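Local coordinates for putative sugar kinase PH1459 (Pyrococcus horikoshii, PDB 3IH0), which probably phosphorylates a sugar, perhaps fructose, at the expense of ATP, as a member of the PfkB (ribokinase-like) carbohydrate kinase family, at residues Leu11-Ser16 / Gly88-Gln93; Gly131-Ala136 / Asn162-Leu167; Asn238-Thr243 / Gln281-Trp286. All coordinates share one frame; numbering follows the deposited sequence.

Contact 1 of 3, residues Leu11-Ser16 / Gly88-Gln93; sequences LIDLIS and GIVFVQ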
loop_
_atom_site.group_PDB
_atom_site.type_symbol
_atom_site.label_atom_id
_atom_site.label_comp_id
_atom_site.label_asym_id
_atom_site.label_seq_id
_atom_site.Cartn_x
_atom_site.Cartn_y
_atom_site.Cartn_z
ATOM N N LEU A 11 -2.177 -3.711 10.789
ATOM C CA LEU A 11 -1.986 -2.963 9.561
ATOM C C LEU A 11 -2.600 -1.580 9.556
ATOM O O LEU A 11 -3.220 -1.147 10.531
ATOM C CB LEU A 11 -2.567 -3.788 8.405
ATOM C CG LEU A 11 -3.976 -4.363 8.670
ATOM C CD1 LEU A 11 -5.012 -3.243 8.659
ATOM C CD2 LEU A 11 -4.327 -5.397 7.606
ATOM N N ILE A 12 -2.416 -0.895 8.436
ATOM C CA ILE A 12 -2.965 0.435 8.238
ATOM C C ILE A 12 -4.251 0.306 7.421
ATOM O O ILE A 12 -4.236 -0.251 6.328
ATOM C CB ILE A 12 -2.003 1.340 7.432
ATOM C CG1 ILE A 12 -0.691 1.540 8.196
ATOM C CG2 ILE A 12 -2.697 2.679 7.102
ATOM C CD1 ILE A 12 -0.847 2.279 9.510
ATOM N N ASP A 13 -5.354 0.810 7.965
ATOM C CA ASP A 13 -6.627 0.796 7.261
ATOM C C ASP A 13 -6.714 2.158 6.563
ATOM O O ASP A 13 -6.616 3.202 7.203
ATOM C CB ASP A 13 -7.830 0.678 8.228
ATOM C CG ASP A 13 -8.244 -0.783 8.538
ATOM O OD1 ASP A 13 -7.778 -1.729 7.881
ATOM O OD2 ASP A 13 -9.073 -0.982 9.453
ATOM N N LEU A 14 -6.872 2.145 5.252
ATOM C CA LEU A 14 -7.021 3.391 4.515
ATOM C C LEU A 14 -8.493 3.392 4.131
ATOM O O LEU A 14 -8.912 2.727 3.178
ATOM C CB LEU A 14 -6.085 3.399 3.309
ATOM C CG LEU A 14 -4.641 3.497 3.828
ATOM C CD1 LEU A 14 -3.690 2.897 2.834
ATOM C CD2 LEU A 14 -4.294 4.935 4.147
ATOM N N ILE A 15 -9.269 4.134 4.914
ATOM C CA ILE A 15 -10.714 4.210 4.763
ATOM C C ILE A 15 -11.247 5.250 3.794
ATOM O O ILE A 15 -11.020 6.441 3.973
ATOM C CB ILE A 15 -11.356 4.433 6.142
ATOM C CG1 ILE A 15 -10.943 3.283 7.061
ATOM C CG2 ILE A 15 -12.875 4.515 6.019
ATOM C CD1 ILE A 15 -11.508 3.372 8.469
ATOM N N SER A 16 -11.966 4.788 2.771
ATOM C CA SER A 16 -12.546 5.676 1.768
ATOM C C SER A 16 -13.394 6.760 2.437
ATOM O O SER A 16 -14.256 6.464 3.267
ATOM C CB SER A 16 -13.425 4.882 0.790
ATOM O OG SER A 16 -12.691 3.854 0.150
ATOM N N GLY A 88 1.743 -3.707 6.675
ATOM C CA GLY A 88 0.553 -4.097 5.955
ATOM C C GLY A 88 -0.381 -2.925 5.746
ATOM O O GLY A 88 -0.420 -1.995 6.555
ATOM N N ILE A 89 -1.134 -2.973 4.653
ATOM C CA ILE A 89 -2.088 -1.918 4.341
ATOM C C ILE A 89 -3.295 -2.505 3.625
ATOM O O ILE A 89 -3.189 -3.499 2.897
ATOM C CB ILE A 89 -1.476 -0.838 3.414
ATOM C CG1 ILE A 89 -1.021 -1.499 2.119
ATOM C CG2 ILE A 89 -0.314 -0.129 4.104
ATOM C CD1 ILE A 89 -0.323 -0.563 1.189
ATOM N N VAL A 90 -4.446 -1.887 3.844
ATOM C CA VAL A 90 -5.666 -2.322 3.201
ATOM C C VAL A 90 -6.502 -1.086 2.908
ATOM O O VAL A 90 -6.688 -0.213 3.769
ATOM C CB VAL A 90 -6.469 -3.322 4.089
ATOM C CG1 VAL A 90 -6.697 -2.740 5.461
ATOM C CG2 VAL A 90 -7.818 -3.656 3.423
ATOM N N PHE A 91 -6.952 -0.993 1.665
ATOM C CA PHE A 91 -7.774 0.119 1.234
ATOM C C PHE A 91 -9.187 -0.385 1.437
ATOM O O PHE A 91 -9.545 -1.456 0.942
ATOM C CB PHE A 91 -7.464 0.440 -0.224
ATOM C CG PHE A 91 -6.117 1.077 -0.408
ATOM C CD1 PHE A 91 -5.958 2.457 -0.270
ATOM C CD2 PHE A 91 -4.999 0.297 -0.671
ATOM C CE1 PHE A 91 -4.696 3.046 -0.385
ATOM C CE2 PHE A 91 -3.735 0.871 -0.784
ATOM C CZ PHE A 91 -3.582 2.252 -0.645
ATOM N N VAL A 92 -9.966 0.388 2.180
ATOM C CA VAL A 92 -11.317 -0.000 2.542
ATOM C C VAL A 92 -12.487 0.899 2.136
ATOM O O VAL A 92 -12.413 2.123 2.216
ATOM C CB VAL A 92 -11.404 -0.183 4.078
ATOM C CG1 VAL A 92 -12.781 -0.730 4.470
ATOM C CG2 VAL A 92 -10.277 -1.100 4.566
ATOM N N GLN A 93 -13.570 0.255 1.701
ATOM C CA GLN A 93 -14.817 0.948 1.385
ATOM C C GLN A 93 -15.880 0.298 2.287
ATOM O O GLN A 93 -16.309 -0.839 2.047
ATOM C CB GLN A 93 -15.222 0.785 -0.074
ATOM C CG GLN A 93 -16.586 1.423 -0.367
ATOM C CD GLN A 93 -16.674 2.881 0.084
ATOM O OE1 GLN A 93 -16.965 3.181 1.241
ATOM N NE2 GLN A 93 -16.403 3.790 -0.836
HETATM O O HOH W 1 -15.725 3.923 3.580
#
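The lid sheet of this ribokinase-fold kinase, a four-stranded sheet separate from the large nucleotide-binding one, has strands 11-16 and 88-93 as its central parallel pair, with Leu14 packed on Phe91 and Ile12 beside Ile89. The short strand axes approach to 4.5 Å and run nearly parallel. Strands 27-33 and 100-103 complete the sheet as antiparallel neighbours. The backbone bonds alternate as parallel pairing demands: Ile12 N gives to Gly88 O, Val90 N to Ile12 O, Leu14 N to Val90 O, Val92 N to Leu14 O and Ser16 N to Val92 O. On one face CD1 of Leu11 meets CG1 of Val90 at 3.6 Å. On the other, Leu14 and Phe91 run alongside each other in the same direction. Leu14 CD1 stands 3.8 Å from the Phe91 ring centroid, 28° off the normal: a CH-pi contact over the face, displaced toward the CE1-CZ rim, where Leu14 CD1 to Phe91 CE1 is 3.4 Å. Phe91 CG sits opposite its own carbonyl carbon and beside the backbone N (chi1 -72°), which brings the ring across to the Leu14 methyl. Phe28 meets this ring edge-to-face, as does Phe61 of the second subunit, whose Leu14 also packs on it; the face carrying Leu14 and Phe91 thus forms part of the dimer interface, consistent with the beta-clasp dimers of ribokinase relatives. An alanine at Phe91 would remove the surface against Leu14 CD1 and is likely to leave a gap in the intersubunit packing. At the far end Val92 O accepts twice: nearly axially from Ser16 N at 2.8 Å, and at 2.7 Å from Ser16 OG, lying 45° out of the carbonyl plane.

Contact 2 of 3, residues Gly131-Ala136 / Asn162-Leu167; sequences GSVILA and NLRLDL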
loop_
_atom_site.group_PDB
_atom_site.type_symbol
_atom_site.label_atom_id
_atom_site.label_comp_id
_atom_site.label_asym_id
_atom_site.label_seq_id
_atom_site.Cartn_x
_atom_site.Cartn_y
_atom_site.Cartn_z
ATOM N N GLY A 131 -7.079 -15.230 14.540
ATOM C CA GLY A 131 -8.178 -15.261 13.583
ATOM C C GLY A 131 -7.705 -15.849 12.271
ATOM O O GLY A 131 -6.521 -16.141 12.137
ATOM N N SER A 132 -8.603 -16.002 11.301
ATOM C CA SER A 132 -8.229 -16.617 10.039
ATOM C C SER A 132 -7.472 -15.769 9.020
ATOM O O SER A 132 -6.747 -16.326 8.204
ATOM C CB SER A 132 -9.460 -17.213 9.353
ATOM O OG SER A 132 -10.158 -16.209 8.635
ATOM N N VAL A 133 -7.637 -14.452 9.043
ATOM C CA VAL A 133 -6.942 -13.611 8.054
ATOM C C VAL A 133 -5.429 -13.881 7.979
ATOM O O VAL A 133 -4.864 -14.045 6.895
ATOM C CB VAL A 133 -7.160 -12.105 8.336
ATOM C CG1 VAL A 133 -6.238 -11.264 7.465
ATOM C CG2 VAL A 133 -8.610 -11.730 8.056
ATOM N N ILE A 134 -4.773 -13.930 9.135
ATOM C CA ILE A 134 -3.336 -14.167 9.171
ATOM C C ILE A 134 -2.957 -15.524 8.577
ATOM O O ILE A 134 -1.810 -15.738 8.189
ATOM C CB ILE A 134 -2.790 -14.075 10.622
ATOM C CG1 ILE A 134 -1.266 -13.989 10.596
ATOM C CG2 ILE A 134 -3.246 -15.261 11.431
ATOM C CD1 ILE A 134 -0.769 -12.718 9.979
ATOM N N LEU A 135 -3.917 -16.439 8.504
ATOM C CA LEU A 135 -3.639 -17.758 7.952
ATOM C C LEU A 135 -3.682 -17.756 6.421
ATOM O O LEU A 135 -3.421 -18.771 5.787
ATOM C CB LEU A 135 -4.665 -18.766 8.458
ATOM C CG LEU A 135 -4.819 -18.931 9.969
ATOM C CD1 LEU A 135 -5.922 -19.970 10.245
ATOM C CD2 LEU A 135 -3.485 -19.352 10.585
ATOM N N ALA A 136 -4.013 -16.612 5.837
ATOM C CA ALA A 136 -4.132 -16.489 4.380
ATOM C C ALA A 136 -2.865 -16.759 3.591
ATOM O O ALA A 136 -2.939 -17.245 2.472
ATOM C CB ALA A 136 -4.643 -15.100 4.011
ATOM N N ASN A 162 -13.634 -15.013 11.369
ATOM C CA ASN A 162 -13.429 -13.837 10.513
ATOM C C ASN A 162 -13.125 -14.219 9.058
ATOM O O ASN A 162 -12.059 -13.907 8.526
ATOM C CB ASN A 162 -12.285 -13.002 11.102
ATOM C CG ASN A 162 -12.192 -11.621 10.492
ATOM O OD1 ASN A 162 -13.203 -11.012 10.145
ATOM N ND2 ASN A 162 -10.972 -11.107 10.383
ATOM N N LEU A 163 -14.089 -14.875 8.421
ATOM C CA LEU A 163 -13.934 -15.371 7.057
ATOM C C LEU A 163 -13.920 -14.327 5.948
ATOM O O LEU A 163 -14.868 -13.565 5.791
ATOM C CB LEU A 163 -15.033 -16.404 6.775
ATOM C CG LEU A 163 -14.899 -17.293 5.535
ATOM C CD1 LEU A 163 -13.516 -17.941 5.517
ATOM C CD2 LEU A 163 -15.984 -18.364 5.548
ATOM N N ARG A 164 -12.841 -14.317 5.172
ATOM C CA ARG A 164 -12.687 -13.393 4.056
ATOM C C ARG A 164 -12.328 -14.203 2.809
ATOM O O ARG A 164 -11.154 -14.484 2.564
ATOM C CB ARG A 164 -11.576 -12.395 4.363
ATOM C CG ARG A 164 -11.834 -11.534 5.587
ATOM C CD ARG A 164 -12.811 -10.411 5.277
ATOM N NE ARG A 164 -13.060 -9.560 6.441
ATOM C CZ ARG A 164 -13.697 -9.950 7.542
ATOM N NH1 ARG A 164 -14.162 -11.188 7.644
ATOM N NH2 ARG A 164 -13.867 -9.101 8.547
ATOM N N LEU A 165 -13.336 -14.566 2.021
ATOM C CA LEU A 165 -13.122 -15.374 0.822
ATOM C C LEU A 165 -12.141 -14.817 -0.198
ATOM O O LEU A 165 -11.411 -15.584 -0.827
ATOM C CB LEU A 165 -14.449 -15.666 0.116
ATOM C CG LEU A 165 -15.449 -16.554 0.857
ATOM C CD1 LEU A 165 -16.514 -17.038 -0.129
ATOM C CD2 LEU A 165 -14.734 -17.742 1.484
ATOM N N ASP A 166 -12.127 -13.498 -0.371
ATOM C CA ASP A 166 -11.219 -12.866 -1.321
ATOM C C ASP A 166 -9.769 -13.256 -1.048
ATOM O O ASP A 166 -8.949 -13.310 -1.961
ATOM C CB ASP A 166 -11.317 -11.329 -1.252
ATOM C CG ASP A 166 -12.682 -10.796 -1.674
ATOM O OD1 ASP A 166 -13.303 -11.406 -2.569
ATOM O OD2 ASP A 166 -13.127 -9.759 -1.124
ATOM N N LEU A 167 -9.465 -13.527 0.217
ATOM C CA LEU A 167 -8.107 -13.868 0.615
ATOM C C LEU A 167 -7.698 -15.304 0.331
ATOM O O LEU A 167 -6.534 -15.665 0.521
ATOM C CB LEU A 167 -7.918 -13.568 2.105
ATOM C CG LEU A 167 -8.197 -12.127 2.524
ATOM C CD1 LEU A 167 -7.859 -11.935 4.005
ATOM C CD2 LEU A 167 -7.357 -11.179 1.668
HETATM O O HOH W 2 -10.254 -15.114 6.104
HETATM O O HOH W 3 -8.588 -12.504 11.539
#
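Ser132 and Asn162 bring their CA atoms to 5.9 Å, and Ala136 and Leu167 theirs to 6.1 Å, so the two loops meet at both ends; each carries a 3-10 segment, 133-135 and 165-167, and no direct hydrogen bond crosses between them. Water does the polar bridging. One molecule donates to Ser132 OG at 2.8 Å and accepts from Arg164 N at 2.9 Å. Ser132 OG is itself bonded to the carbonyl of Val161, just ahead of the second segment. A second water takes a bond from Asn162 ND2 at 3.0 Å and a weak one from Val133 N, tying the amide to the start of the 3-10 turn. Val133 fits between several partners and divides its branches among them. CG1 of Val133, anti to the backbone N (chi1 170°), faces Leu167 and touches Leu167 CD1 at 3.9 Å. CG2 of Val133 faces the Asn162-Arg164 side, reaching Asn162 ND2 at 3.4 Å and touching the aliphatic CG of Arg164. At the apolar end CB of Ala136 meets CB of Leu167 at 4.1 Å, and Phe101 and Leu103 of strand 100-103 continue the apolar patch around Leu167. Asn162 and Arg164 both touch the bound ATP analogue, and Asn162 belongs to its pocket. The two loops follow the adjacent parallel strands 127-131 and 156-160 and precede helices, an arrangement typical of the alpha/beta ribokinase fold, whose active-site loops gather at the C-terminal edge of the central sheet.

Contact 3 of 3, residues Asn238-Thr243 / Gln281-Trp286; sequences NPLDTT and QKRGAW. With ANP (phosphoaminophosphonic acid-adenylate ester), chain C.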
loop_
_atom_site.group_PDB
_atom_site.type_symbol
_atom_site.label_atom_id
_atom_site.label_comp_id
_atom_site.label_asym_id
_atom_site.label_seq_id
_atom_site.Cartn_x
_atom_site.Cartn_y
_atom_site.Cartn_z
ATOM N N ASN A 238 -28.778 3.438 19.182
ATOM C CA ASN A 238 -28.754 4.056 17.864
ATOM C C ASN A 238 -27.265 4.167 17.563
ATOM O O ASN A 238 -26.573 5.050 18.064
ATOM C CB ASN A 238 -29.419 5.433 17.889
ATOM C CG ASN A 238 -30.926 5.346 18.094
ATOM O OD1 ASN A 238 -31.608 4.564 17.430
ATOM N ND2 ASN A 238 -31.451 6.152 19.010
ATOM N N PRO A 239 -26.750 3.239 16.753
ATOM C CA PRO A 239 -25.342 3.173 16.360
ATOM C C PRO A 239 -24.748 4.340 15.585
ATOM O O PRO A 239 -25.346 4.858 14.647
ATOM C CB PRO A 239 -25.272 1.868 15.573
ATOM C CG PRO A 239 -26.637 1.772 14.968
ATOM C CD PRO A 239 -27.520 2.153 16.120
ATOM N N LEU A 240 -23.556 4.751 16.000
ATOM C CA LEU A 240 -22.844 5.821 15.328
ATOM C C LEU A 240 -21.921 5.175 14.303
ATOM O O LEU A 240 -21.707 5.709 13.221
ATOM C CB LEU A 240 -22.004 6.619 16.321
ATOM C CG LEU A 240 -21.042 7.619 15.674
ATOM C CD1 LEU A 240 -21.847 8.615 14.851
ATOM C CD2 LEU A 240 -20.221 8.333 16.740
ATOM N N ASP A 241 -21.380 4.014 14.667
ATOM C CA ASP A 241 -20.464 3.266 13.817
ATOM C C ASP A 241 -20.347 1.871 14.419
ATOM O O ASP A 241 -20.009 1.727 15.592
ATOM C CB ASP A 241 -19.092 3.953 13.816
ATOM C CG ASP A 241 -18.104 3.288 12.884
ATOM O OD1 ASP A 241 -18.403 2.179 12.389
ATOM O OD2 ASP A 241 -17.024 3.873 12.655
ATOM N N THR A 242 -20.635 0.844 13.630
ATOM C CA THR A 242 -20.554 -0.515 14.149
ATOM C C THR A 242 -19.335 -1.285 13.650
ATOM O O THR A 242 -19.226 -2.489 13.865
ATOM C CB THR A 242 -21.823 -1.324 13.795
ATOM O OG1 THR A 242 -21.981 -1.363 12.375
ATOM C CG2 THR A 242 -23.058 -0.693 14.427
ATOM N N THR A 243 -18.411 -0.594 12.995
ATOM C CA THR A 243 -17.221 -1.240 12.467
ATOM C C THR A 243 -16.433 -2.067 13.481
ATOM O O THR A 243 -16.040 -3.198 13.191
ATOM C CB THR A 243 -16.275 -0.210 11.849
ATOM O OG1 THR A 243 -16.969 0.507 10.819
ATOM C CG2 THR A 243 -15.057 -0.901 11.260
ATOM N N GLN A 281 -21.201 3.366 19.879
ATOM C CA GLN A 281 -21.241 4.805 20.133
ATOM C C GLN A 281 -19.901 5.503 19.835
ATOM O O GLN A 281 -19.788 6.719 19.980
ATOM C CB GLN A 281 -21.648 5.090 21.586
ATOM C CG GLN A 281 -23.021 4.548 22.004
ATOM C CD GLN A 281 -24.136 4.969 21.064
ATOM O OE1 GLN A 281 -24.384 4.323 20.040
ATOM N NE2 GLN A 281 -24.808 6.066 21.398
ATOM N N LYS A 282 -18.888 4.737 19.442
ATOM C CA LYS A 282 -17.584 5.314 19.122
ATOM C C LYS A 282 -17.250 4.985 17.678
ATOM O O LYS A 282 -17.604 3.918 17.179
ATOM C CB LYS A 282 -16.473 4.739 20.013
ATOM C CG LYS A 282 -16.405 5.292 21.436
ATOM C CD LYS A 282 -15.149 4.769 22.156
ATOM C CE LYS A 282 -15.114 5.173 23.634
ATOM N NZ LYS A 282 -13.974 4.545 24.365
ATOM N N ARG A 283 -16.538 5.886 17.016
ATOM C CA ARG A 283 -16.175 5.671 15.623
ATOM C C ARG A 283 -14.870 4.893 15.467
ATOM O O ARG A 283 -13.992 4.938 16.336
ATOM C CB ARG A 283 -16.025 7.017 14.912
ATOM C CG ARG A 283 -17.228 7.957 15.021
ATOM C CD ARG A 283 -16.837 9.347 14.513
ATOM N NE ARG A 283 -17.910 10.340 14.580
ATOM C CZ ARG A 283 -18.935 10.408 13.734
ATOM N NH1 ARG A 283 -19.042 9.531 12.742
ATOM N NH2 ARG A 283 -19.847 11.366 13.871
ATOM N N GLY A 284 -14.747 4.175 14.352
ATOM C CA GLY A 284 -13.523 3.439 14.078
ATOM C C GLY A 284 -13.373 2.007 14.565
ATOM O O GLY A 284 -14.212 1.474 15.285
ATOM N N ALA A 285 -12.264 1.398 14.174
ATOM C CA ALA A 285 -11.958 0.022 14.524
ATOM C C ALA A 285 -11.636 -0.235 16.005
ATOM O O ALA A 285 -11.646 -1.385 16.435
ATOM C CB ALA A 285 -10.808 -0.467 13.654
ATOM N N TRP A 286 -11.322 0.816 16.764
ATOM C CA TRP A 286 -11.007 0.681 18.196
ATOM C C TRP A 286 -12.125 1.366 18.967
ATOM O O TRP A 286 -11.948 2.447 19.527
ATOM C CB TRP A 286 -9.655 1.344 18.512
ATOM C CG TRP A 286 -8.491 0.644 17.883
ATOM C CD1 TRP A 286 -8.529 -0.484 17.114
ATOM C CD2 TRP A 286 -7.108 0.984 18.021
ATOM N NE1 TRP A 286 -7.255 -0.868 16.768
ATOM C CE2 TRP A 286 -6.360 0.023 17.311
ATOM C CE3 TRP A 286 -6.423 2.018 18.670
ATOM C CZ2 TRP A 286 -4.969 0.044 17.245
ATOM C CZ3 TRP A 286 -5.037 2.043 18.605
ATOM C CH2 TRP A 286 -4.325 1.064 17.893
HETATM P PG ANP C . -17.896 -9.351 10.782
HETATM O O1G ANP C . -16.573 -9.452 11.516
HETATM O O2G ANP C . -18.075 -10.355 9.672
HETATM O O3G ANP C . -18.137 -7.950 10.276
HETATM P PB ANP C . -18.935 -10.066 13.611
HETATM O O1B ANP C . -19.850 -11.175 14.059
HETATM O O2B ANP C . -17.478 -10.181 13.841
HETATM N N3B ANP C . -19.168 -9.676 11.917
HETATM P PA ANP C . -20.863 -7.882 14.159
HETATM O O1A ANP C . -20.621 -6.406 13.938
HETATM O O2A ANP C . -21.739 -8.609 13.196
HETATM O O3A ANP C . -19.436 -8.690 14.304
HETATM O "O5'" ANP C . -21.420 -8.157 15.642
HETATM C "C5'" ANP C . -20.806 -7.653 16.837
HETATM C "C4'" ANP C . -21.828 -7.653 17.980
HETATM O "O4'" ANP C . -22.008 -6.280 18.304
HETATM C "C3'" ANP C . -23.257 -8.146 17.663
HETATM O "O3'" ANP C . -23.458 -9.524 17.841
HETATM C "C2'" ANP C . -24.097 -7.307 18.546
HETATM O "O2'" ANP C . -24.299 -7.904 19.829
HETATM C "C1'" ANP C . -23.361 -5.994 18.638
HETATM N N9 ANP C . -24.003 -5.054 17.645
HETATM C C8 ANP C . -23.714 -4.841 16.320
HETATM N N7 ANP C . -24.526 -3.904 15.768
HETATM C C5 ANP C . -25.358 -3.487 16.734
HETATM C C6 ANP C . -26.487 -2.506 16.876
HETATM N N6 ANP C . -26.883 -1.765 15.824
HETATM N N1 ANP C . -27.105 -2.385 18.117
HETATM C C2 ANP C . -26.730 -3.126 19.228
HETATM N N3 ANP C . -25.713 -4.037 19.167
HETATM C C4 ANP C . -25.010 -4.250 17.981
HETATM O O HOH W 4 -17.067 1.194 15.865
HETATM O O HOH W 5 -17.697 6.747 11.729
#
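Gln281 opens the second segment with its CA 5.2 Å from that of Leu240, and Gln281 O receives the CD2 methyl of Leu240 at 3.6 Å. Just before it, Thr280 bonds through its backbone to Leu240 and Asp241, so the two loops are already joined where they enter the contact. Lys282 turns its side chain away, its NZ forming a salt bridge with Glu293, while its carbonyl O lies against CB of Asp241. Arg283 then crosses Leu240 at a slant. Leu240 CD2 presses on Arg283 CG at 3.5 Å, and Leu240 CD1 sits 3.3 Å above one face of the Arg283 guanidinium, offset toward its rim. The extended run from CG to NE spaces these two contacts along one side chain. A water lying in the guanidinium plane, at its edge, accepts from Arg283 NH1 and donates to Asp241 OD2, a mediated link between opposite charges, since Asp241 OD2 and Arg283 NH1 are 6.0 Å apart. In this part of the PfkB fold the loop 238-243 belongs to the nucleotide site: Pro239 CG lies 3.6 Å from N6 of the adenine, and Thr242 CG2 3.8 Å from N7. Gly284 N donates to Asp241 OD2 at 2.9 Å, nearly straight at 171° but from above the carboxylate plane. The other oxygen, OD1, takes Thr243 N, making an Asx turn, and also Thr243 OG1 on its syn lone pair; together these bonds fix the carboxylate's rotation. A water lies within bonding distance of both Gly284 O and Asp241 O, though it has more acceptors in reach than protons to give.

In the fold
Contacts 1 and 2 are mainly buried, whereas contact 3 lies at the surface. Only contact 1 joins regular strands, within the smaller sheet, and only it touches the second subunit; its bonding is mostly backbone to backbone. Contacts 2 and 3 join loops. Water bridges occur in all three but matter most in contact 2, which has no direct hydrogen bond across, while contact 3 has one, to a carboxylate. Contacts 2 and 3 also border the same ATP analogue, with residues 162-167 and 238-243 contributing to its pocket; their centres are about 23 Å apart. Strand 100-103 pairs with 88-93 and packs on Leu167, so the lid of contact 1 reaches contact 2 through a shared neighbour.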